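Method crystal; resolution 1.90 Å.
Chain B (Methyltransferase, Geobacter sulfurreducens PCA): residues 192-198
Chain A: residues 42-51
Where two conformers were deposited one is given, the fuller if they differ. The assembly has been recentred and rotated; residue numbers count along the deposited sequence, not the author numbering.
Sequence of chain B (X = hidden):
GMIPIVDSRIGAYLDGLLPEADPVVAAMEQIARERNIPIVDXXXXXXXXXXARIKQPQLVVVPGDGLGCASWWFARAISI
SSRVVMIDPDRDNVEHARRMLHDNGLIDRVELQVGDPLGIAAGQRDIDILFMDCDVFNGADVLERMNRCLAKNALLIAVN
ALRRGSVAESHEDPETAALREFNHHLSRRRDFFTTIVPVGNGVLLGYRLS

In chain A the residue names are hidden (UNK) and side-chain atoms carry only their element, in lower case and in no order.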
ATOM      1  N   PHE B 192      10.960 -10.426   7.527  1.00 28.92           N
ATOM      2  CA  PHE B 192       9.783  -9.683   7.095  1.00 28.88           C
ATOM      3  C   PHE B 192       9.902  -8.224   7.357  1.00 28.15           C
ATOM      4  O   PHE B 192      10.492  -7.808   8.343  1.00 28.87           O
ATOM      5  CB  PHE B 192       8.492 -10.117   7.819  1.00 28.92           C
ATOM      6  CG  PHE B 192       7.909 -11.375   7.307  1.00 29.78           C
ATOM      7  CD1 PHE B 192       8.320 -12.601   7.803  1.00 29.91           C
ATOM      8  CD2 PHE B 192       6.947 -11.336   6.308  1.00 30.73           C
ATOM      9  CE1 PHE B 192       7.805 -13.782   7.289  1.00 31.26           C
ATOM     10  CE2 PHE B 192       6.419 -12.497   5.802  1.00 31.62           C
ATOM     11  CZ  PHE B 192       6.839 -13.726   6.295  1.00 30.42           C
ATOM     12  N   PHE B 193       9.377  -7.453   6.418  1.00 27.34           N
ATOM     13  CA  PHE B 193       9.248  -5.977   6.584  1.00 28.19           C
ATOM     14  C   PHE B 193       7.732  -5.794   6.746  1.00 28.07           C
ATOM     15  O   PHE B 193       6.948  -6.012   5.789  1.00 29.19           O
ATOM     16  CB  PHE B 193       9.801  -5.148   5.433  1.00 28.05           C
ATOM     17  CG  PHE B 193       9.665  -3.677   5.670  1.00 28.60           C
ATOM     18  CD1 PHE B 193      10.673  -2.970   6.317  1.00 28.68           C
ATOM     19  CD2 PHE B 193       8.497  -3.010   5.318  1.00 28.25           C
ATOM     20  CE1 PHE B 193      10.510  -1.604   6.540  1.00 28.82           C
ATOM     21  CE2 PHE B 193       8.338  -1.667   5.562  1.00 27.87           C
ATOM     22  CZ  PHE B 193       9.348  -0.968   6.171  1.00 27.57           C
ATOM     23  N   THR B 194       7.308  -5.348   7.931  1.00 28.20           N
ATOM     24  CA  THR B 194       5.881  -5.288   8.236  1.00 27.91           C
ATOM     25  C   THR B 194       5.336  -3.950   8.628  1.00 29.50           C
ATOM     26  O   THR B 194       5.983  -3.193   9.314  1.00 29.49           O
ATOM     27  CB  THR B 194       5.593  -6.287   9.436  1.00 28.82           C
ATOM     28  OG1 THR B 194       5.975  -7.605   9.058  1.00 28.42           O
ATOM     29  CG2 THR B 194       4.120  -6.330   9.853  1.00 30.72           C
ATOM     30  N   THR B 195       4.154  -3.633   8.136  1.00 29.99           N
ATOM     31  CA  THR B 195       3.503  -2.384   8.582  1.00 30.30           C
ATOM     32  C   THR B 195       2.008  -2.651   8.649  1.00 30.23           C
ATOM     33  O   THR B 195       1.489  -3.525   7.945  1.00 31.46           O
ATOM     34  CB  THR B 195       3.849  -1.160   7.716  1.00 31.43           C
ATOM     35  OG1 THR B 195       3.494   0.039   8.437  1.00 31.99           O
ATOM     36  CG2 THR B 195       3.114  -1.235   6.382  1.00 31.85           C
ATOM     37  N   ILE B 196       1.339  -1.971   9.564  1.00 29.19           N
ATOM     38  CA  ILE B 196      -0.103  -2.115   9.714  1.00 30.67           C
ATOM     39  C   ILE B 196      -0.733  -0.778   9.348  1.00 30.04           C
ATOM     40  O   ILE B 196      -0.499   0.265   9.997  1.00 30.16           O
ATOM     41  CB  ILE B 196      -0.554  -2.561  11.118  1.00 31.79           C
ATOM     42  CG1 ILE B 196       0.095  -3.889  11.491  1.00 33.00           C
ATOM     43  CG2 ILE B 196      -2.089  -2.645  11.158  1.00 31.84           C
ATOM     44  CD1 ILE B 196      -0.273  -4.370  12.890  1.00 34.01           C
ATOM     45  N   VAL B 197      -1.478  -0.812   8.260  1.00 29.77           N
ATOM     46  CA  VAL B 197      -2.136   0.413   7.801  0.50 29.22           C
ATOM     47  C   VAL B 197      -3.562   0.516   8.366  1.00 30.14           C
ATOM     48  O   VAL B 197      -4.332  -0.452   8.436  1.00 29.61           O
ATOM     49  CB  VAL B 197      -2.081   0.632   6.281  0.50 29.07           C
ATOM     50  CG1 VAL B 197      -0.602   0.795   5.822  0.50 28.55           C
ATOM     51  CG2 VAL B 197      -2.823  -0.465   5.521  0.50 27.45           C
ATOM     52  N   PRO B 198      -3.903   1.733   8.807  1.00 32.96           N
ATOM     53  CA  PRO B 198      -5.186   1.916   9.417  1.00 33.72           C
ATOM     54  C   PRO B 198      -6.294   2.139   8.424  1.00 33.75           C
ATOM     55  O   PRO B 198      -6.864   3.206   8.351  1.00 34.17           O
ATOM     56  CB  PRO B 198      -4.973   3.131  10.334  1.00 34.87           C
ATOM     57  CG  PRO B 198      -3.904   3.899   9.721  1.00 35.47           C
ATOM     58  CD  PRO B 198      -3.114   2.978   8.797  1.00 33.76           C
TER
ATOM     59  N   UNK A  42       7.767   8.209  10.478  1.00 32.35           N
ATOM     60  CA  UNK A  42       8.213   6.798  10.306  1.00 32.65           C
ATOM     61  C   UNK A  42       7.184   5.848   9.750  1.00 31.09           C
ATOM     62  O   UNK A  42       7.522   5.019   8.929  1.00 30.99           O
ATOM     63  c   UNK A  42      10.620   6.044  13.297  1.00 35.95           C
ATOM     64  n   UNK A  42      10.984   4.385  15.507  1.00 36.00           N
ATOM     65  c   UNK A  42      11.116   3.850  14.313  1.00 36.58           C
ATOM     66  n   UNK A  42      11.373   2.558  14.223  1.00 36.97           N
ATOM     67  n   UNK A  42      10.901   4.600  13.226  1.00 36.87           N
ATOM     68  c   UNK A  42      10.154   6.683  11.983  1.00 35.46           C
ATOM     69  c   UNK A  42       8.776   6.184  11.594  1.00 34.00           C
ATOM     70  N   UNK A  43       5.937   5.948  10.187  1.00 30.31           N
ATOM     71  CA  UNK A  43       4.905   5.038   9.688  1.00 31.34           C
ATOM     72  C   UNK A  43       4.725   5.262   8.194  1.00 30.81           C
ATOM     73  O   UNK A  43       4.499   4.323   7.424  1.00 31.40           O
ATOM     74  c   UNK A  43       3.569   5.242  10.406  1.00 32.96           C
ATOM     75  n   UNK A  43       3.945   3.062  13.419  1.00 36.28           N
ATOM     76  o   UNK A  43       3.826   2.625  11.231  1.00 36.81           O
ATOM     77  c   UNK A  43       3.609   4.900  11.896  1.00 35.21           C
ATOM     78  c   UNK A  43       3.822   3.428  12.155  1.00 35.50           C
ATOM     79  N   UNK A  44       4.837   6.528   7.789  1.00 30.01           N
ATOM     80  CA  UNK A  44       4.669   6.902   6.395  1.00 30.12           C
ATOM     81  C   UNK A  44       5.857   6.441   5.560  1.00 29.89           C
ATOM     82  O   UNK A  44       5.682   5.903   4.474  1.00 30.78           O
ATOM     83  o   UNK A  44       3.207   8.770   6.954  1.00 31.24           O
ATOM     84  c   UNK A  44       4.404   8.439   6.233  1.00 31.53           C
ATOM     85  c   UNK A  44       4.228   8.825   4.773  1.00 31.65           C
ATOM     86  N   UNK A  45       7.055   6.628   6.078  1.00 29.24           N
ATOM     87  CA  UNK A  45       8.257   6.221   5.362  1.00 29.34           C
ATOM     88  C   UNK A  45       8.252   4.713   5.164  1.00 29.55           C
ATOM     89  O   UNK A  45       8.617   4.219   4.105  1.00 29.76           O
ATOM     90  N   UNK A  46       7.828   3.992   6.196  1.00 28.55           N
ATOM     91  CA  UNK A  46       7.779   2.509   6.122  1.00 28.76           C
ATOM     92  C   UNK A  46       6.810   2.076   5.013  1.00 28.89           C
ATOM     93  O   UNK A  46       7.062   1.136   4.274  1.00 28.90           O
ATOM     94  c   UNK A  46       9.000  -0.959   9.789  1.00 29.12           C
ATOM     95  c   UNK A  46       8.225   1.372   9.860  1.00 28.22           C
ATOM     96  c   UNK A  46       7.438   1.878   7.482  1.00 28.02           C
ATOM     97  n   UNK A  46       8.751  -2.246   9.695  1.00 30.13           N
ATOM     98  n   UNK A  46      10.250  -0.556   9.876  1.00 28.17           N
ATOM     99  c   UNK A  46       8.543   2.042   8.521  1.00 28.20           C
ATOM    100  n   UNK A  46       8.014  -0.072   9.767  1.00 27.42           N
ATOM    101  N   UNK A  47       5.730   2.823   4.850  1.00 28.62           N
ATOM    102  CA  UNK A  47       4.745   2.507   3.802  1.00 28.96           C
ATOM    103  C   UNK A  47       5.381   2.756   2.461  1.00 29.23           C
ATOM    104  O   UNK A  47       5.187   1.978   1.536  1.00 29.62           O
ATOM    105  c   UNK A  47       2.431   3.019   2.824  1.00 30.52           C
ATOM    106  c   UNK A  47       3.471   3.321   3.912  1.00 29.41           C
ATOM    107  c   UNK A  47       1.954   1.571   2.897  1.00 31.14           C
ATOM    108  c   UNK A  47       1.276   4.030   2.923  1.00 31.81           C
ATOM    109  N   UNK A  48       6.155   3.831   2.364  1.00 28.98           N
ATOM    110  CA  UNK A  48       6.838   4.168   1.104  1.00 30.38           C
ATOM    111  C   UNK A  48       7.772   3.038   0.708  1.00 29.33           C
ATOM    112  O   UNK A  48       7.828   2.600  -0.430  1.00 28.68           O
ATOM    113  c   UNK A  48       7.885   7.981   1.371  1.00 31.66           C
ATOM    114  c   UNK A  48       7.665   5.444   1.211  1.00 29.91           C
ATOM    115  c   UNK A  48       6.917   6.775   1.432  1.00 31.66           C
ATOM    116  c   UNK A  48       5.831   6.976   0.429  1.00 30.60           C
ATOM    117  N   UNK A  49       8.551   2.618   1.679  1.00 29.09           N
ATOM    118  CA  UNK A  49       9.485   1.492   1.480  1.00 28.32           C
ATOM    119  C   UNK A  49       8.773   0.239   0.977  1.00 27.60           C
ATOM    120  O   UNK A  49       9.181  -0.369   0.005  1.00 26.60           O
ATOM    121  o   UNK A  49      13.715  -3.359   2.200  1.00 29.84           O
ATOM    122  c   UNK A  49      11.591  -2.435   2.746  1.00 29.91           C
ATOM    123  c   UNK A  49      12.508   0.125   2.199  1.00 29.94           C
ATOM    124  c   UNK A  49      10.753  -1.334   2.890  1.00 29.93           C
ATOM    125  c   UNK A  49      10.237   1.156   2.773  1.00 28.51           C
ATOM    126  c   UNK A  49      13.374  -0.976   2.066  1.00 29.92           C
ATOM    127  c   UNK A  49      11.194  -0.042   2.625  1.00 29.33           C
ATOM    128  c   UNK A  49      12.903  -2.249   2.328  1.00 29.84           C
ATOM    129  N   UNK A  50       7.689  -0.122   1.650  1.00 27.17           N
ATOM    130  CA  UNK A  50       6.954  -1.332   1.303  1.00 28.87           C
ATOM    131  C   UNK A  50       6.365  -1.237  -0.096  1.00 27.73           C
ATOM    132  O   UNK A  50       6.464  -2.179  -0.890  1.00 28.35           O
ATOM    133  c   UNK A  50       5.265  -3.090   2.113  1.00 31.70           C
ATOM    134  c   UNK A  50       5.903  -1.705   2.367  1.00 29.58           C
ATOM    135  c   UNK A  50       5.015  -3.894   3.414  1.00 32.52           C
ATOM    136  c   UNK A  50       3.991  -2.928   1.228  1.00 32.98           C
ATOM    137  N   UNK A  51       5.773  -0.097  -0.417  1.00 28.64           N
ATOM    138  CA  UNK A  51       5.166   0.056  -1.751  1.00 28.25           C
ATOM    139  C   UNK A  51       6.227  -0.047  -2.855  1.00 27.67           C
ATOM    140  O   UNK A  51       6.023  -0.627  -3.939  1.00 27.58           O
ATOM    141  c   UNK A  51       3.133   1.536  -0.997  1.00 29.99           C
ATOM    142  c   UNK A  51       2.642   2.982  -1.009  1.00 30.79           C
ATOM    143  c   UNK A  51       2.040   0.567  -1.460  1.00 31.60           C
ATOM    144  c   UNK A  51       4.407   1.404  -1.838  1.00 28.95           C
TER
HETATM  145  O   HOH W   1       5.126   0.425  10.412  1.00 31.08           O
HETATM  146  O   HOH W   2       2.492   2.352   7.623  1.00 31.13           O
HETATM  147  O   HOH W   3       1.978   0.113  11.555  1.00 38.02           O
HETATM  148  O   HOH W   4       9.121  -5.152  10.119  1.00 25.43           O

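Position 42 carries three carbons, a nitrogen, then a carbon bearing two more nitrogens, and it touches nothing on the strand of chain B: Arg42(A).

Position 43 has three carbons, the last holding one oxygen and one nitrogen. Its CB points sideways, yet the end of the chain bends back until its oxygen lies 3.8 Å from OG1 of Thr195(B). The trigonal end marks an amide, Gln43(A). Water 1 bridges the two from the side: the O of water 1 donates to OE1 of Gln43(A) at 2.7 Å and lies 2.6 Å from OG1 of Thr195(B).

Position 44, one carbon carrying an oxygen and a carbon, points away from the strand: Thr44(A). Position 45 has no side-chain atoms, so it is Gly45(A).

Position 46 repeats the pattern of 42, three carbons, a nitrogen and a carbon with two nitrogens, but points toward the strand. The carbon bonded to three nitrogens is a guanidinium, so the residue is Arg46(A); it lies flat on the ring of Phe193(B), centres 4.1 Å apart and planes at 22°. Its NH2 donates to O of Thr194(B) at 3.0 Å, nearly straight at 176°. Stack and hydrogen bond coexist because the face meets the ring while the carbonyl lies at the edge, near the guanidinium plane.

Position 47 has four carbons forked at the second; one tip is 4.0 Å from CG1 of Val197(B). It is Leu47(A). Position 48 has the same four-carbon fork but points away: Leu48(A).

Position 49 is one carbon, then a six-carbon ring bearing an oxygen. A ring carbon comes 3.6 Å from CZ of Phe193(B), with ring centroids 4.5 Å apart and planes at 44°, an oblique pairing: Tyr49(A).

Position 50, four carbons forked at the second, brings a tip 3.7 Å from O of Phe193(B), while its CB is 4.0 Å from CE2 of the same residue: Leu50(A). Position 51 has the same fork, out of reach: Leu51(A).

The contact is built around one inserted ring. Phe193(B), with chi1 in t, holds Arg46(A) over one face and Tyr49(A) over the opposite one, and its CE2 reaches 3.3 Å from the backbone O of Arg46(A). Further along the strand, Thr195(B) also points toward the helix, but there water does the joining: water 2 sits 2.6 Å from OG1 of Thr195(B) and donates to O of Gln43(A) at 2.8 Å. The rule is an aromatic clasp at one end and a hydrated polar seam beside it.

Chain A, residues 42-51: RQTGRLLYLL
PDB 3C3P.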